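Putative glutathionylspermidine synthase (Methylobacillus flagellatus, PDB 3N6X) is of unproven function but probably acts as an ATP-dependent ligase of the circularly permuted ATP-grasp type, perhaps a glutathionylspermidine synthase. Local coordinates at residues Val220-Pro225 and Tyr274-Asp279; Ile282-Phe287 and Gly294-Leu299. One frame throughout, in Å; residues are numbered along the deposited sequence.

Interaction 1: Val220-Pro225 and Tyr274-Asp279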
ATOM      1  N   VAL A 220     -11.289  17.972  11.353  1.00 26.27           N
ATOM      2  CA  VAL A 220     -10.999  16.809  10.512  1.00 25.50           C
ATOM      3  C   VAL A 220     -11.905  15.646  10.899  1.00 31.74           C
ATOM      4  O   VAL A 220     -12.056  15.357  12.078  1.00 33.01           O
ATOM      5  CB  VAL A 220      -9.493  16.403  10.587  1.00 27.93           C
ATOM      6  CG1 VAL A 220      -9.169  15.289   9.587  1.00 28.33           C
ATOM      7  CG2 VAL A 220      -8.575  17.606  10.376  1.00 26.74           C
ATOM      8  N   VAL A 221     -12.520  14.991   9.908  1.00 28.11           N
ATOM      9  CA  VAL A 221     -13.354  13.810  10.136  1.00 27.09           C
ATOM     10  C   VAL A 221     -12.887  12.674   9.204  1.00 31.16           C
ATOM     11  O   VAL A 221     -12.197  12.934   8.217  1.00 30.85           O
ATOM     12  CB  VAL A 221     -14.886  14.094   9.967  1.00 29.72           C
ATOM     13  CG1 VAL A 221     -15.362  15.213  10.899  1.00 28.48           C
ATOM     14  CG2 VAL A 221     -15.243  14.396   8.512  1.00 29.36           C
ATOM     15  N   LEU A 222     -13.247  11.431   9.528  1.00 28.30           N
ATOM     16  CA  LEU A 222     -12.968  10.291   8.663  1.00 28.71           C
ATOM     17  C   LEU A 222     -14.305   9.783   8.093  1.00 33.22           C
ATOM     18  O   LEU A 222     -15.148   9.286   8.849  1.00 32.02           O
ATOM     19  CB  LEU A 222     -12.240   9.164   9.425  1.00 28.55           C
ATOM     20  CG  LEU A 222     -11.505   8.093   8.558  1.00 32.21           C
ATOM     21  CD1 LEU A 222     -10.512   7.313   9.400  1.00 31.62           C
ATOM     22  CD2 LEU A 222     -12.488   7.116   7.894  1.00 31.31           C
ATOM     23  N   LEU A 223     -14.512   9.946   6.763  1.00 29.96           N
ATOM     24  CA  LEU A 223     -15.735   9.473   6.103  1.00 29.59           C
ATOM     25  C   LEU A 223     -15.613   7.979   5.721  1.00 31.83           C
ATOM     26  O   LEU A 223     -14.761   7.610   4.917  1.00 29.33           O
ATOM     27  CB  LEU A 223     -16.079  10.355   4.893  1.00 29.26           C
ATOM     28  CG  LEU A 223     -17.217   9.904   3.978  1.00 33.32           C
ATOM     29  CD1 LEU A 223     -18.581   9.963   4.691  1.00 32.46           C
ATOM     30  CD2 LEU A 223     -17.248  10.740   2.712  1.00 34.01           C
ATOM     31  N   THR A 224     -16.421   7.129   6.373  1.00 29.15           N
ATOM     32  CA  THR A 224     -16.414   5.680   6.163  1.00 30.06           C
ATOM     33  C   THR A 224     -17.689   5.197   5.434  1.00 37.32           C
ATOM     34  O   THR A 224     -18.775   5.750   5.661  1.00 36.80           O
ATOM     35  CB  THR A 224     -16.239   4.937   7.523  1.00 31.34           C
ATOM     36  OG1 THR A 224     -16.144   3.535   7.283  1.00 30.67           O
ATOM     37  CG2 THR A 224     -17.403   5.197   8.502  1.00 27.91           C
ATOM     38  N   PRO A 225     -17.600   4.120   4.602  1.00 35.79           N
ATOM     39  CA  PRO A 225     -18.832   3.555   4.025  1.00 36.54           C
ATOM     40  C   PRO A 225     -19.698   2.881   5.098  1.00 44.73           C
ATOM     41  O   PRO A 225     -20.913   2.830   4.961  1.00 46.23           O
ATOM     42  CB  PRO A 225     -18.323   2.556   2.989  1.00 38.08           C
ATOM     43  CG  PRO A 225     -16.956   2.214   3.412  1.00 42.33           C
ATOM     44  CD  PRO A 225     -16.400   3.355   4.198  1.00 37.24           C
ATOM     45  N   TYR A 274     -10.947  12.937   5.565  1.00 26.66           N
ATOM     46  CA  TYR A 274     -10.089  11.829   5.216  1.00 25.92           C
ATOM     47  C   TYR A 274     -11.038  10.782   4.670  1.00 30.48           C
ATOM     48  O   TYR A 274     -11.794  10.180   5.432  1.00 27.74           O
ATOM     49  CB  TYR A 274      -9.321  11.341   6.468  1.00 26.72           C
ATOM     50  CG  TYR A 274      -8.547  10.044   6.319  1.00 27.11           C
ATOM     51  CD1 TYR A 274      -8.029   9.653   5.085  1.00 29.13           C
ATOM     52  CD2 TYR A 274      -8.219   9.278   7.431  1.00 27.31           C
ATOM     53  CE1 TYR A 274      -7.327   8.456   4.941  1.00 29.69           C
ATOM     54  CE2 TYR A 274      -7.488   8.094   7.307  1.00 27.99           C
ATOM     55  CZ  TYR A 274      -7.054   7.680   6.057  1.00 36.14           C
ATOM     56  OH  TYR A 274      -6.342   6.506   5.930  1.00 35.22           O
ATOM     57  N   ARG A 275     -11.149  10.705   3.332  1.00 31.70           N
ATOM     58  CA  ARG A 275     -12.139   9.810   2.724  1.00 32.67           C
ATOM     59  C   ARG A 275     -11.660   8.380   2.574  1.00 36.58           C
ATOM     60  O   ARG A 275     -10.595   8.132   2.000  1.00 36.14           O
ATOM     61  CB  ARG A 275     -12.719  10.378   1.392  1.00 33.93           C
ATOM     62  CG  ARG A 275     -11.703  10.608   0.287  1.00 41.43           C
ATOM     63  CD  ARG A 275     -12.203  10.121  -1.060  1.00 44.89           C
ATOM     64  NE  ARG A 275     -11.171  10.249  -2.092  1.00 43.90           N
ATOM     65  CZ  ARG A 275     -10.632   9.218  -2.742  1.00 62.09           C
ATOM     66  NH1 ARG A 275     -11.058   7.982  -2.508  1.00 45.28           N
ATOM     67  NH2 ARG A 275      -9.681   9.418  -3.650  1.00 51.70           N
ATOM     68  N   ARG A 276     -12.434   7.435   3.114  1.00 32.29           N
ATOM     69  CA  ARG A 276     -12.143   6.018   2.946  1.00 31.50           C
ATOM     70  C   ARG A 276     -13.258   5.374   2.110  1.00 35.25           C
ATOM     71  O   ARG A 276     -13.591   4.202   2.275  1.00 35.63           O
ATOM     72  CB  ARG A 276     -11.907   5.316   4.304  1.00 29.02           C
ATOM     73  CG  ARG A 276     -10.609   5.771   5.019  1.00 29.06           C
ATOM     74  CD  ARG A 276      -9.318   5.388   4.271  1.00 32.51           C
ATOM     75  NE  ARG A 276      -9.137   3.933   4.196  1.00 32.96           N
ATOM     76  CZ  ARG A 276      -8.391   3.231   5.039  1.00 41.38           C
ATOM     77  NH1 ARG A 276      -7.702   3.843   5.995  1.00 31.60           N
ATOM     78  NH2 ARG A 276      -8.318   1.912   4.928  1.00 26.08           N
ATOM     79  N   ILE A 277     -13.824   6.170   1.210  1.00 32.46           N
ATOM     80  CA  ILE A 277     -14.860   5.769   0.257  1.00 33.50           C
ATOM     81  C   ILE A 277     -14.314   6.050  -1.153  1.00 40.31           C
ATOM     82  O   ILE A 277     -13.586   7.025  -1.329  1.00 40.60           O
ATOM     83  CB  ILE A 277     -16.177   6.573   0.532  1.00 36.35           C
ATOM     84  CG1 ILE A 277     -16.751   6.239   1.925  1.00 36.40           C
ATOM     85  CG2 ILE A 277     -17.205   6.338  -0.552  1.00 38.21           C
ATOM     86  CD1 ILE A 277     -18.070   6.858   2.241  1.00 44.48           C
ATOM     87  N   ASP A 278     -14.650   5.203  -2.153  1.00 37.91           N
ATOM     88  CA  ASP A 278     -14.210   5.432  -3.537  1.00 38.05           C
ATOM     89  C   ASP A 278     -14.868   6.673  -4.111  1.00 41.70           C
ATOM     90  O   ASP A 278     -16.006   6.985  -3.745  1.00 40.81           O
ATOM     91  CB  ASP A 278     -14.546   4.223  -4.416  1.00 41.04           C
ATOM     92  CG  ASP A 278     -13.674   3.007  -4.169  1.00 62.78           C
ATOM     93  OD1 ASP A 278     -12.437   3.183  -3.995  1.00 65.00           O
ATOM     94  OD2 ASP A 278     -14.207   1.876  -4.228  1.00 72.70           O
ATOM     95  N   ASP A 279     -14.162   7.379  -5.033  1.00 39.62           N
ATOM     96  CA  ASP A 279     -14.673   8.568  -5.751  1.00 41.05           C
ATOM     97  C   ASP A 279     -16.105   8.388  -6.180  1.00 46.15           C
ATOM     98  O   ASP A 279     -16.927   9.261  -5.964  1.00 46.96           O
ATOM     99  CB  ASP A 279     -13.835   8.826  -7.028  1.00 44.00           C
ATOM    100  CG  ASP A 279     -12.487   9.428  -6.786  1.00 51.89           C
ATOM    101  OD1 ASP A 279     -12.202   9.794  -5.628  1.00 53.37           O
ATOM    102  OD2 ASP A 279     -11.722   9.567  -7.759  1.00 54.52           O
TER
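Val-221 to Pro-225 and Tyr-274 to Ile-277 run parallel, their end-to-end directions 10° apart. Leu-222 pairs with Tyr-274 and Leu-223 with Arg-275. Three backbone bonds join them. Tyr-274 N gives to Val-221 O at 2.9 Å, and Leu-223 N gives to Tyr-274 O. Arg-276 N then reaches Leu-223 O at 2.9 Å, so the bonds of Leu-223 fall on either side of Arg-275.

Leu-222 and Tyr-274 lie side by side on one sheet face, toward helices 199-209 and 232-242. Both have CG anti to the backbone N (chi1 -162° and 171°). Leu-222 CD1 meets the ring at Tyr-274 CD2, 3.6 Å away. The other methyl, Leu-222 CD2, touches Arg-276 CG at 3.7 Å. That same CG stands above one ring face of Tyr-274, toward its rim. The Arg-276 chain bends at chi2 and chi3, and its NH1 gives a bond to Tyr-274 OH at 3.0 Å. Arg-276 NH2 pairs with Glu-234. An alanine in place of Tyr-274 would probably leave a gap beside Leu-222 CD1 and cost Arg-276 NH1 its hydroxyl partner.

On the other face, Leu-223 CG meets Ile-277 CD1 at 3.6 Å. Ile-277 CG1 packs on the Pro-225 ring, 3.7 Å from Pro-225 CD. Arg-275 starts on the same face as Leu-223, but its guanidinium is bound elsewhere: NH1 to Ile-277 O and NE to Asn-311 O. The arrangement is that of neighbouring parallel strands in a mixed alpha/beta sheet, here within a circularly permuted ATP-grasp protein. Helix 232-242 links strand 220-223 to its other parallel neighbour, 245-247.

Interaction 2: Ile282-Phe287 and Gly294-Leu299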
ATOM      1  N   ILE A 282     -18.917   9.092  -3.444  1.00 37.96           N
ATOM      2  CA  ILE A 282     -18.892  10.250  -2.536  1.00 38.71           C
ATOM      3  C   ILE A 282     -19.998  11.284  -2.725  1.00 41.27           C
ATOM      4  O   ILE A 282     -20.237  12.068  -1.809  1.00 40.35           O
ATOM      5  CB  ILE A 282     -17.494  10.932  -2.443  1.00 42.79           C
ATOM      6  CG1 ILE A 282     -17.058  11.544  -3.780  1.00 42.75           C
ATOM      7  CG2 ILE A 282     -16.440  10.007  -1.845  1.00 46.16           C
ATOM      8  CD1 ILE A 282     -16.707  12.967  -3.690  1.00 52.05           C
ATOM      9  N   ASP A 283     -20.572  11.387  -3.929  1.00 36.46           N
ATOM     10  CA  ASP A 283     -21.545  12.443  -4.208  1.00 34.96           C
ATOM     11  C   ASP A 283     -22.562  11.997  -5.268  1.00 38.69           C
ATOM     12  O   ASP A 283     -22.257  12.009  -6.473  1.00 37.21           O
ATOM     13  CB  ASP A 283     -20.823  13.762  -4.622  1.00 35.20           C
ATOM     14  CG  ASP A 283     -21.735  14.966  -4.868  1.00 38.31           C
ATOM     15  OD1 ASP A 283     -22.970  14.823  -4.714  1.00 37.73           O
ATOM     16  OD2 ASP A 283     -21.208  16.047  -5.241  1.00 36.66           O
ATOM     17  N   PRO A 284     -23.807  11.660  -4.829  1.00 34.81           N
ATOM     18  CA  PRO A 284     -24.821  11.196  -5.794  1.00 34.56           C
ATOM     19  C   PRO A 284     -25.289  12.244  -6.814  1.00 38.10           C
ATOM     20  O   PRO A 284     -25.894  11.878  -7.802  1.00 38.68           O
ATOM     21  CB  PRO A 284     -25.961  10.678  -4.907  1.00 36.15           C
ATOM     22  CG  PRO A 284     -25.743  11.274  -3.587  1.00 40.02           C
ATOM     23  CD  PRO A 284     -24.294  11.573  -3.436  1.00 35.76           C
ATOM     24  N   LEU A 285     -24.947  13.518  -6.617  1.00 34.83           N
ATOM     25  CA  LEU A 285     -25.300  14.571  -7.568  1.00 35.00           C
ATOM     26  C   LEU A 285     -24.258  14.711  -8.677  1.00 40.31           C
ATOM     27  O   LEU A 285     -24.475  15.472  -9.619  1.00 41.46           O
ATOM     28  CB  LEU A 285     -25.461  15.939  -6.851  1.00 35.04           C
ATOM     29  CG  LEU A 285     -26.477  16.018  -5.702  1.00 38.97           C
ATOM     30  CD1 LEU A 285     -26.531  17.422  -5.138  1.00 38.49           C
ATOM     31  CD2 LEU A 285     -27.873  15.571  -6.156  1.00 40.30           C
ATOM     32  N   SER A 286     -23.118  14.024  -8.554  1.00 36.71           N
ATOM     33  CA  SER A 286     -22.036  14.166  -9.534  1.00 36.81           C
ATOM     34  C   SER A 286     -21.539  12.843 -10.078  1.00 41.65           C
ATOM     35  O   SER A 286     -21.035  12.795 -11.199  1.00 42.06           O
ATOM     36  CB  SER A 286     -20.872  14.941  -8.926  1.00 38.98           C
ATOM     37  OG  SER A 286     -21.255  16.273  -8.622  1.00 46.66           O
ATOM     38  N   PHE A 287     -21.607  11.785  -9.267  1.00 38.39           N
ATOM     39  CA  PHE A 287     -21.129  10.468  -9.663  1.00 38.36           C
ATOM     40  C   PHE A 287     -22.284   9.475  -9.620  1.00 43.55           C
ATOM     41  O   PHE A 287     -23.360   9.823 -10.094  1.00 44.48           O
ATOM     42  CB  PHE A 287     -19.926  10.045  -8.794  1.00 39.83           C
ATOM     43  CG  PHE A 287     -18.748  10.997  -8.909  1.00 41.19           C
ATOM     44  CD1 PHE A 287     -18.160  11.262 -10.143  1.00 44.18           C
ATOM     45  CD2 PHE A 287     -18.253  11.656  -7.789  1.00 43.64           C
ATOM     46  CE1 PHE A 287     -17.078  12.147 -10.250  1.00 45.35           C
ATOM     47  CE2 PHE A 287     -17.173  12.545  -7.897  1.00 46.31           C
ATOM     48  CZ  PHE A 287     -16.585  12.774  -9.124  1.00 44.41           C
ATOM     49  N   GLY A 294     -22.292   8.533   0.183  1.00 34.36           N
ATOM     50  CA  GLY A 294     -21.761   9.875   0.016  1.00 32.67           C
ATOM     51  C   GLY A 294     -22.571  11.007   0.586  1.00 34.10           C
ATOM     52  O   GLY A 294     -23.441  10.813   1.443  1.00 33.36           O
ATOM     53  N   VAL A 295     -22.225  12.219   0.148  1.00 28.47           N
ATOM     54  CA  VAL A 295     -22.775  13.467   0.626  1.00 27.31           C
ATOM     55  C   VAL A 295     -23.181  14.285  -0.598  1.00 32.83           C
ATOM     56  O   VAL A 295     -22.308  14.735  -1.348  1.00 33.13           O
ATOM     57  CB  VAL A 295     -21.707  14.231   1.498  1.00 29.93           C
ATOM     58  CG1 VAL A 295     -22.301  15.490   2.139  1.00 28.85           C
ATOM     59  CG2 VAL A 295     -21.088  13.314   2.564  1.00 29.36           C
ATOM     60  N   PRO A 296     -24.497  14.507  -0.831  1.00 29.38           N
ATOM     61  CA  PRO A 296     -24.903  15.287  -2.019  1.00 28.22           C
ATOM     62  C   PRO A 296     -24.298  16.694  -2.063  1.00 32.85           C
ATOM     63  O   PRO A 296     -24.380  17.437  -1.086  1.00 32.69           O
ATOM     64  CB  PRO A 296     -26.434  15.311  -1.920  1.00 29.60           C
ATOM     65  CG  PRO A 296     -26.775  14.091  -1.097  1.00 33.35           C
ATOM     66  CD  PRO A 296     -25.673  13.995  -0.089  1.00 29.64           C
ATOM     67  N   GLY A 297     -23.669  17.026  -3.190  1.00 30.42           N
ATOM     68  CA  GLY A 297     -23.049  18.332  -3.415  1.00 29.59           C
ATOM     69  C   GLY A 297     -21.618  18.459  -2.926  1.00 33.37           C
ATOM     70  O   GLY A 297     -20.996  19.508  -3.110  1.00 33.65           O
ATOM     71  N   LEU A 298     -21.071  17.390  -2.317  1.00 30.47           N
ATOM     72  CA  LEU A 298     -19.707  17.386  -1.776  1.00 31.12           C
ATOM     73  C   LEU A 298     -18.650  17.780  -2.819  1.00 37.53           C
ATOM     74  O   LEU A 298     -17.771  18.597  -2.521  1.00 38.46           O
ATOM     75  CB  LEU A 298     -19.375  16.012  -1.165  1.00 31.09           C
ATOM     76  CG  LEU A 298     -17.976  15.849  -0.557  1.00 34.95           C
ATOM     77  CD1 LEU A 298     -17.738  16.854   0.554  1.00 35.15           C
ATOM     78  CD2 LEU A 298     -17.767  14.430  -0.051  1.00 35.03           C
ATOM     79  N   LEU A 299     -18.729  17.201  -4.034  1.00 33.55           N
ATOM     80  CA  LEU A 299     -17.774  17.509  -5.088  1.00 34.06           C
ATOM     81  C   LEU A 299     -17.718  19.006  -5.417  1.00 37.36           C
ATOM     82  O   LEU A 299     -16.623  19.559  -5.548  1.00 36.92           O
ATOM     83  CB  LEU A 299     -18.043  16.671  -6.351  1.00 34.57           C
ATOM     84  CG  LEU A 299     -17.036  16.884  -7.501  1.00 38.78           C
ATOM     85  CD1 LEU A 299     -15.616  16.411  -7.104  1.00 37.30           C
ATOM     86  CD2 LEU A 299     -17.516  16.223  -8.764  1.00 41.07           C
TER
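Asp-283 has CG anti to its backbone N (chi1 -177°), which sets CG close to the backbone N of Gly-297. A chi2 of 1° then turns the two oxygens. The motif on the Asp-283 side is an Asx turn, with Leu-285 N bound to Asp-283 OD1 at 3.0 Å. The facing segment makes a type II turn from Val-295 to Leu-298, and Gly-297 is the N-cap of helix 298-303.

Asp-283 OD1 also accepts from Gly-297 N at 2.8 Å. The two donors come from opposite faces of the carboxylate plane, which should fix its rotation. Asp-283 OD2 takes Leu-299 N at 3.0 Å, on its anti side and tilted from the carboxylate plane. The carboxylate thus holds backbone N-H groups at the helix start, whose dipole would probably favour the charged form. Val-295 N adds a bond to Ile-282 O at 2.8 Å. Gly-294 lies so close to Ile-282 that a CB there would clash. Gly-297 has a positive phi of 87°, which suits glycine.

Pro-284 and Leu-285 pack against Pro-296. Ile-282 and Leu-298 both also touch Leu-309 of strand 308-310. Phe-287 and Leu-299 cross at about a right angle, with Leu-299 CD2 3.6 Å from Phe-287 CZ.

Overall arrangement
Interaction 1 is completed earlier in the chain. The two centres are about 13 Å apart. The loop that leaves strand 268-275 joins them and leads on to helix 298-303. They also touch directly. Ile-277 CG2 packs on Ile-282 CG2 at 4.0 Å, and Asp-279 O lies 3.3 Å from Phe-287 CD2. Interaction 1 is the more buried, and its centre is about 17 Å from that of the chain, against about 26 Å for interaction 2. Glycerol, probably from the crystallisation liquor, lies about 4 Å from the side chain of Ile-277; a glycerol also lies about 5 Å from that of Phe-287. Neither identifies an active site.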